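Local structure of hypothetical oxidoreductase ycnD (Bacillus subtilis, 1ZCH) at residues 55-63 / 141-149. The protein is a homodimeric flavoprotein that uses NADH or NADPH for FMN reductase activity and also reduces nitroaromatic compounds, quinones, chromates and azo dyes. Sequence-based numbering, arbitrary orientation.
Sequences ERKKKISEL and NPQELIELL
Leu63 lays its two methyls over the near side of Glu144: CD2 comes to 3.6 Å from Glu144 CB, and CD1 extends on to the backbone N of Leu145. Its CG stands anti to its own carbonyl carbon (chi1 -66°), which sends the fork toward helix 142-148. The Leu63 carbonyl takes the sole direct hydrogen bond between 55-63 and 141-149, Asn141 ND2 to Leu63 O at 2.9 Å. The N-H points almost straight at the oxygen (170°), which lies practically in the Asn141 amide plane and so helps set the turn of that amide. A leucine here in place of the asparagine would probably cost the Leu63 carbonyl its amide donor, with the weak bond from the water on the Asn141 backbone N a poor substitute. Midway, Leu148 drives CD2 between Lys59 and Ile60, 4.0 Å from Lys59 CB and 4.1 Å from Ile60 CG1. Leu145 CD1 also meets Ile60 CG1, at 4.1 Å. At the other end, the aliphatic part of Arg56 crosses Leu149, CD to CD2 3.7 Å. A water in the guanidinium plane accepts from Arg56 NE at 2.7 Å and donates to Leu148 O, bridging the helices, while Arg56 NH1 forms a salt bridge with Glu185 of the second subunit. The short axes run antiparallel (166°), 10.3 Å apart at closest approach, a separation spanned mainly by the Leu, Ile and Lys side chains. Helices 54-63 and 142-148 thus lie side by side on the nitroreductase-family sheet, Ile60 against Val51 and Phe76, Leu145 and Leu149 against Leu78, with strands 46-51 and 75-82 beneath them.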
loop_
_atom_site.group_PDB
_atom_site.type_symbol
_atom_site.label_atom_id
_atom_site.label_comp_id
_atom_site.label_asym_id
_atom_site.label_seq_id
_atom_site.Cartn_x
_atom_site.Cartn_y
_atom_site.Cartn_z
ATOM N N GLU A 55 -17.787 -21.755 6.008
ATOM C CA GLU A 55 -17.306 -22.680 4.980
ATOM C C GLU A 55 -16.374 -22.025 3.964
ATOM O O GLU A 55 -15.310 -22.562 3.646
ATOM C CB GLU A 55 -18.490 -23.311 4.242
ATOM C CG GLU A 55 -19.467 -24.057 5.137
ATOM C CD GLU A 55 -18.867 -25.296 5.777
ATOM O OE1 GLU A 55 -17.865 -25.171 6.513
ATOM O OE2 GLU A 55 -19.406 -26.400 5.547
ATOM N N ARG A 56 -16.783 -20.870 3.449
ATOM C CA ARG A 56 -15.989 -20.146 2.466
ATOM C C ARG A 56 -14.659 -19.692 3.069
ATOM O O ARG A 56 -13.610 -19.794 2.433
ATOM C CB ARG A 56 -16.783 -18.939 1.945
ATOM C CG ARG A 56 -16.049 -18.089 0.912
ATOM C CD ARG A 56 -16.943 -16.986 0.338
ATOM N NE ARG A 56 -18.018 -17.528 -0.494
ATOM C CZ ARG A 56 -19.292 -17.616 -0.124
ATOM N NH1 ARG A 56 -19.676 -17.190 1.075
ATOM N NH2 ARG A 56 -20.185 -18.143 -0.952
ATOM N N LYS A 57 -14.712 -19.202 4.302
ATOM C CA LYS A 57 -13.516 -18.728 4.993
ATOM C C LYS A 57 -12.546 -19.887 5.239
ATOM O O LYS A 57 -11.325 -19.724 5.159
ATOM C CB LYS A 57 -13.922 -18.057 6.314
ATOM C CG LYS A 57 -12.789 -17.337 7.047
ATOM C CD LYS A 57 -13.308 -16.265 8.008
ATOM C CE LYS A 57 -14.250 -16.827 9.073
ATOM N NZ LYS A 57 -13.583 -17.850 9.935
ATOM N N LYS A 58 -13.094 -21.064 5.527
ATOM C CA LYS A 58 -12.270 -22.244 5.764
ATOM C C LYS A 58 -11.529 -22.603 4.476
ATOM O O LYS A 58 -10.346 -22.943 4.503
ATOM C CB LYS A 58 -13.147 -23.418 6.219
ATOM C CG LYS A 58 -12.387 -24.693 6.548
ATOM C CD LYS A 58 -13.344 -25.794 7.011
ATOM C CE LYS A 58 -12.606 -27.091 7.332
ATOM N NZ LYS A 58 -13.541 -28.195 7.714
ATOM N N LYS A 59 -12.225 -22.512 3.346
ATOM C CA LYS A 59 -11.610 -22.823 2.060
ATOM C C LYS A 59 -10.479 -21.837 1.776
ATOM O O LYS A 59 -9.425 -22.217 1.271
ATOM C CB LYS A 59 -12.650 -22.740 0.940
ATOM C CG LYS A 59 -13.804 -23.722 1.072
ATOM C CD LYS A 59 -14.810 -23.528 -0.051
ATOM C CE LYS A 59 -15.972 -24.495 0.074
ATOM N NZ LYS A 59 -15.515 -25.909 0.017
ATOM N N ILE A 60 -10.710 -20.568 2.093
ATOM C CA ILE A 60 -9.696 -19.542 1.879
ATOM C C ILE A 60 -8.453 -19.882 2.695
ATOM O O ILE A 60 -7.325 -19.781 2.206
ATOM C CB ILE A 60 -10.214 -18.145 2.303
ATOM C CG1 ILE A 60 -11.323 -17.693 1.349
ATOM C CG2 ILE A 60 -9.067 -17.142 2.311
ATOM C CD1 ILE A 60 -11.932 -16.339 1.693
ATOM N N SER A 61 -8.670 -20.286 3.942
ATOM C CA SER A 61 -7.573 -20.646 4.831
ATOM C C SER A 61 -6.715 -21.757 4.229
ATOM O O SER A 61 -5.483 -21.717 4.302
ATOM C CB SER A 61 -8.125 -21.100 6.181
ATOM O OG SER A 61 -7.077 -21.503 7.041
ATOM N N GLU A 62 -7.372 -22.749 3.636
ATOM C CA GLU A 62 -6.671 -23.874 3.029
ATOM C C GLU A 62 -5.856 -23.424 1.821
ATOM O O GLU A 62 -4.731 -23.878 1.614
ATOM C CB GLU A 62 -7.675 -24.955 2.615
ATOM C CG GLU A 62 -8.619 -25.364 3.740
ATOM C CD GLU A 62 -9.498 -26.546 3.381
ATOM O OE1 GLU A 62 -10.135 -26.519 2.303
ATOM O OE2 GLU A 62 -9.558 -27.502 4.187
ATOM N N LEU A 63 -6.428 -22.528 1.027
ATOM C CA LEU A 63 -5.748 -22.015 -0.155
ATOM C C LEU A 63 -4.567 -21.127 0.244
ATOM O O LEU A 63 -3.625 -20.947 -0.533
ATOM C CB LEU A 63 -6.730 -21.219 -1.018
ATOM C CG LEU A 63 -7.870 -22.013 -1.671
ATOM C CD1 LEU A 63 -8.824 -21.069 -2.389
ATOM C CD2 LEU A 63 -7.288 -23.021 -2.649
ATOM N N ASN A 141 -2.311 -19.494 -4.289
ATOM C CA ASN A 141 -3.235 -20.247 -5.139
ATOM C C ASN A 141 -4.295 -19.265 -5.631
ATOM O O ASN A 141 -5.485 -19.419 -5.346
ATOM C CB ASN A 141 -3.903 -21.373 -4.340
ATOM C CG ASN A 141 -2.938 -22.485 -3.976
ATOM O OD1 ASN A 141 -2.440 -23.202 -4.846
ATOM N ND2 ASN A 141 -2.663 -22.631 -2.686
ATOM N N PRO A 142 -3.871 -18.240 -6.385
ATOM C CA PRO A 142 -4.756 -17.205 -6.926
ATOM C C PRO A 142 -5.905 -17.659 -7.823
ATOM O O PRO A 142 -7.011 -17.132 -7.721
ATOM C CB PRO A 142 -3.786 -16.264 -7.642
ATOM C CG PRO A 142 -2.689 -17.181 -8.083
ATOM C CD PRO A 142 -2.490 -18.050 -6.869
ATOM N N GLN A 143 -5.660 -18.628 -8.697
ATOM C CA GLN A 143 -6.722 -19.087 -9.587
ATOM C C GLN A 143 -7.915 -19.655 -8.819
ATOM O O GLN A 143 -9.064 -19.312 -9.106
ATOM C CB GLN A 143 -6.191 -20.133 -10.568
ATOM C CG GLN A 143 -7.224 -20.549 -11.605
ATOM C CD GLN A 143 -7.880 -19.352 -12.275
ATOM O OE1 GLN A 143 -7.206 -18.523 -12.885
ATOM N NE2 GLN A 143 -9.199 -19.255 -12.156
ATOM N N GLU A 144 -7.646 -20.526 -7.852
ATOM C CA GLU A 144 -8.707 -21.124 -7.045
ATOM C C GLU A 144 -9.479 -20.043 -6.293
ATOM O O GLU A 144 -10.708 -20.086 -6.202
ATOM C CB GLU A 144 -8.130 -22.102 -6.014
ATOM C CG GLU A 144 -7.483 -23.366 -6.571
ATOM C CD GLU A 144 -6.216 -23.096 -7.359
ATOM O OE1 GLU A 144 -5.536 -22.081 -7.085
ATOM O OE2 GLU A 144 -5.890 -23.916 -8.248
ATOM N N LEU A 145 -8.745 -19.082 -5.740
ATOM C CA LEU A 145 -9.350 -17.998 -4.978
ATOM C C LEU A 145 -10.187 -17.112 -5.894
ATOM O O LEU A 145 -11.280 -16.681 -5.529
ATOM C CB LEU A 145 -8.261 -17.167 -4.290
ATOM C CG LEU A 145 -8.726 -16.077 -3.319
ATOM C CD1 LEU A 145 -9.517 -16.699 -2.170
ATOM C CD2 LEU A 145 -7.512 -15.330 -2.780
ATOM N N ILE A 146 -9.662 -16.848 -7.085
ATOM C CA ILE A 146 -10.350 -16.026 -8.076
ATOM C C ILE A 146 -11.694 -16.662 -8.432
ATOM O O ILE A 146 -12.715 -15.979 -8.522
ATOM C CB ILE A 146 -9.485 -15.881 -9.349
ATOM C CG1 ILE A 146 -8.364 -14.867 -9.095
ATOM C CG2 ILE A 146 -10.342 -15.478 -10.537
ATOM C CD1 ILE A 146 -7.277 -14.867 -10.146
ATOM N N GLU A 147 -11.687 -17.979 -8.618
ATOM C CA GLU A 147 -12.901 -18.711 -8.961
ATOM C C GLU A 147 -13.878 -18.760 -7.793
ATOM O O GLU A 147 -15.083 -18.575 -7.969
ATOM C CB GLU A 147 -12.551 -20.135 -9.399
ATOM C CG GLU A 147 -11.684 -20.168 -10.639
ATOM C CD GLU A 147 -12.345 -19.472 -11.814
ATOM O OE1 GLU A 147 -11.625 -18.887 -12.649
ATOM O OE2 GLU A 147 -13.590 -19.518 -11.904
ATOM N N LEU A 148 -13.350 -19.005 -6.598
ATOM C CA LEU A 148 -14.176 -19.094 -5.401
ATOM C C LEU A 148 -14.944 -17.811 -5.105
ATOM O O LEU A 148 -16.127 -17.848 -4.766
ATOM C CB LEU A 148 -13.305 -19.448 -4.190
ATOM C CG LEU A 148 -14.016 -19.560 -2.837
ATOM C CD1 LEU A 148 -14.996 -20.730 -2.857
ATOM C CD2 LEU A 148 -12.985 -19.753 -1.736
ATOM N N LEU A 149 -14.271 -16.676 -5.240
ATOM C CA LEU A 149 -14.887 -15.389 -4.944
ATOM C C LEU A 149 -15.433 -14.657 -6.166
ATOM O O LEU A 149 -15.874 -13.510 -6.065
ATOM C CB LEU A 149 -13.882 -14.509 -4.199
ATOM C CG LEU A 149 -13.356 -15.157 -2.911
ATOM C CD1 LEU A 149 -12.415 -14.200 -2.185
ATOM C CD2 LEU A 149 -14.532 -15.533 -2.015
HETATM O O HOH W 1 -17.853 -18.869 -2.813
HETATM O O HOH W 2 -4.702 -18.484 -2.539
#